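Local coordinates for embryonic developmental protein tofu-6 (Caenorhabditis elegans, PDB 7OCX), which probably acts in 21U-RNA (piRNA) biogenesis and, through its RNA recognition motif, pairs with PID-3 within the PETISCO complex, at residues C[22-27]-C[31-36]. Residues are numbered along the deposited sequence; the frame is centred on the assembly and turned at random.
Sequences RNIPKA and WNLFHV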
loop_
_atom_site.group_PDB
_atom_site.type_symbol
_atom_site.label_atom_id
_atom_site.label_comp_id
_atom_site.label_asym_id
_atom_site.label_seq_id
_atom_site.Cartn_x
_atom_site.Cartn_y
_atom_site.Cartn_z
ATOM N N ARG C 22 -22.970 5.910 21.541
ATOM C CA ARG C 22 -23.572 6.082 22.858
ATOM C C ARG C 22 -24.197 4.766 23.307
ATOM O O ARG C 22 -24.399 3.845 22.510
ATOM C CB ARG C 22 -24.622 7.198 22.824
ATOM C CG ARG C 22 -24.021 8.583 22.622
ATOM C CD ARG C 22 -24.143 9.452 23.861
ATOM N NE ARG C 22 -25.477 10.028 23.994
ATOM C CZ ARG C 22 -26.362 9.695 24.925
ATOM N NH1 ARG C 22 -26.099 8.774 25.838
ATOM N NH2 ARG C 22 -27.542 10.310 24.941
ATOM N N ASN C 23 -24.516 4.695 24.603
ATOM C CA ASN C 23 -25.204 3.546 25.193
ATOM C C ASN C 23 -24.327 2.301 25.229
ATOM O O ASN C 23 -24.824 1.178 25.115
ATOM C CB ASN C 23 -26.512 3.238 24.462
ATOM C CG ASN C 23 -27.594 2.708 25.388
ATOM O OD1 ASN C 23 -27.884 3.292 26.429
ATOM N ND2 ASN C 23 -28.209 1.597 24.997
ATOM N N ILE C 24 -23.029 2.490 25.384
ATOM C CA ILE C 24 -22.111 1.359 25.555
ATOM C C ILE C 24 -22.308 0.773 26.951
ATOM O O ILE C 24 -22.393 1.537 27.927
ATOM C CB ILE C 24 -20.675 1.823 25.370
ATOM C CG1 ILE C 24 -20.482 2.451 23.990
ATOM C CG2 ILE C 24 -19.700 0.673 25.577
ATOM C CD1 ILE C 24 -19.179 3.210 23.894
ATOM N N PRO C 25 -22.380 -0.548 27.104
ATOM C CA PRO C 25 -22.514 -1.125 28.457
ATOM C C PRO C 25 -21.349 -0.805 29.387
ATOM O O PRO C 25 -20.191 -0.729 28.974
ATOM C CB PRO C 25 -22.605 -2.633 28.187
ATOM C CG PRO C 25 -23.195 -2.728 26.805
ATOM C CD PRO C 25 -22.642 -1.548 26.048
ATOM N N LYS C 26 -21.676 -0.683 30.680
ATOM C CA LYS C 26 -20.725 -0.159 31.659
ATOM C C LYS C 26 -19.475 -1.019 31.779
ATOM O O LYS C 26 -18.409 -0.514 32.155
ATOM C CB LYS C 26 -21.389 -0.050 33.035
ATOM N N ALA C 27 -19.585 -2.310 31.490
ATOM C CA ALA C 27 -18.504 -3.262 31.712
ATOM C C ALA C 27 -17.535 -3.350 30.540
ATOM O O ALA C 27 -16.546 -4.083 30.628
ATOM C CB ALA C 27 -19.081 -4.654 31.986
ATOM N N TRP C 31 -11.373 -2.501 23.950
ATOM C CA TRP C 31 -11.269 -3.712 23.141
ATOM C C TRP C 31 -12.629 -4.345 22.874
ATOM O O TRP C 31 -12.847 -4.888 21.790
ATOM C CB TRP C 31 -10.333 -4.729 23.773
ATOM C CG TRP C 31 -8.914 -4.343 23.674
ATOM C CD1 TRP C 31 -8.132 -3.844 24.678
ATOM C CD2 TRP C 31 -8.089 -4.356 22.495
ATOM N NE1 TRP C 31 -6.871 -3.585 24.214
ATOM C CE2 TRP C 31 -6.821 -3.874 22.872
ATOM C CE3 TRP C 31 -8.300 -4.733 21.159
ATOM C CZ2 TRP C 31 -5.759 -3.783 21.976
ATOM C CZ3 TRP C 31 -7.255 -4.618 20.257
ATOM C CH2 TRP C 31 -6.003 -4.135 20.661
ATOM N N ASN C 32 -13.570 -4.271 23.820
ATOM C CA ASN C 32 -14.924 -4.755 23.541
ATOM C C ASN C 32 -15.544 -3.980 22.378
ATOM O O ASN C 32 -16.147 -4.566 21.470
ATOM C CB ASN C 32 -15.788 -4.610 24.794
ATOM C CG ASN C 32 -15.270 -5.436 25.943
ATOM O OD1 ASN C 32 -15.005 -4.907 27.023
ATOM N ND2 ASN C 32 -15.149 -6.743 25.732
ATOM N N LEU C 33 -15.427 -2.652 22.423
ATOM C CA LEU C 33 -15.944 -1.783 21.370
ATOM C C LEU C 33 -15.272 -2.083 20.037
ATOM O O LEU C 33 -15.930 -2.181 18.991
ATOM C CB LEU C 33 -15.716 -0.327 21.785
ATOM C CG LEU C 33 -16.285 0.752 20.867
ATOM C CD1 LEU C 33 -17.785 0.605 20.709
ATOM C CD2 LEU C 33 -15.936 2.129 21.404
ATOM N N PHE C 34 -13.948 -2.225 20.056
ATOM C CA PHE C 34 -13.226 -2.589 18.843
ATOM C C PHE C 34 -13.786 -3.877 18.238
ATOM O O PHE C 34 -13.993 -3.970 17.021
ATOM C CB PHE C 34 -11.731 -2.721 19.171
ATOM C CG PHE C 34 -10.951 -3.477 18.144
ATOM C CD1 PHE C 34 -10.481 -2.839 17.004
ATOM C CD2 PHE C 34 -10.688 -4.827 18.320
ATOM C CE1 PHE C 34 -9.769 -3.534 16.046
ATOM C CE2 PHE C 34 -9.988 -5.537 17.368
ATOM C CZ PHE C 34 -9.522 -4.890 16.221
ATOM N N HIS C 35 -14.039 -4.883 19.084
ATOM C CA HIS C 35 -14.468 -6.181 18.559
ATOM C C HIS C 35 -15.802 -6.050 17.830
ATOM O O HIS C 35 -16.031 -6.701 16.805
ATOM C CB HIS C 35 -14.601 -7.246 19.660
ATOM C CG HIS C 35 -13.300 -7.703 20.256
ATOM N ND1 HIS C 35 -12.125 -7.774 19.537
ATOM C CD2 HIS C 35 -13.016 -8.208 21.484
ATOM C CE1 HIS C 35 -11.157 -8.228 20.317
ATOM N NE2 HIS C 35 -11.674 -8.512 21.500
ATOM N N VAL C 36 -16.713 -5.241 18.369
ATOM C CA VAL C 36 -18.003 -5.071 17.717
ATOM C C VAL C 36 -17.829 -4.474 16.331
ATOM O O VAL C 36 -18.470 -4.917 15.370
ATOM C CB VAL C 36 -18.948 -4.209 18.572
ATOM C CG1 VAL C 36 -20.152 -3.776 17.727
ATOM C CG2 VAL C 36 -19.366 -5.002 19.780
#
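Two touches, Asn-32 beside Ala-27 and Leu-33 against Ile-24, join helix 30-38 to strand 18-25 in this RNA recognition motif, where the first strand leads through a short loop into the first helix of a beta-alpha-beta crossover. The helix lies across one face of the antiparallel sheet, and the contact with this strand is slim, burying 103 Å² in all.

At the start of the segment Trp-31 turns from the strand, and it and Phe-34, one turn further on, both meet Phe-57 of the PID-3 chain, the Trp-31 and Phe-57 ring planes inclined by about 55°. Asn-32 comes next. A chi1 of -62° sets CG opposite its carbonyl carbon and swings the amide back toward the loop; there OD1 accepts a hydrogen bond from Asn-29 N. The same OD1 is 4.0 Å from Ala-27 O, two acceptors side by side without a bond, where the loop meets the start of the helix.

Leu-33 makes the apolar half. With CG anti to the backbone N (chi1 -175°), it reaches into the buried layer under the helix, its CD2 4.2 Å from Ile-24 CD1. Leu-33 CD1 lies 4.3 Å from that same Ile-24 CD1, so the isoleucine tip meets both arms of the leucine fork. Val-62 and Cys-46, on two other strands, pack against Leu-33 as well, while Leu-89 touches Ile-24.

The helical turn then closes: His-35 N bonds to Trp-31 O at 3.0 Å, and Val-36 N to Asn-32 O at 3.2 Å.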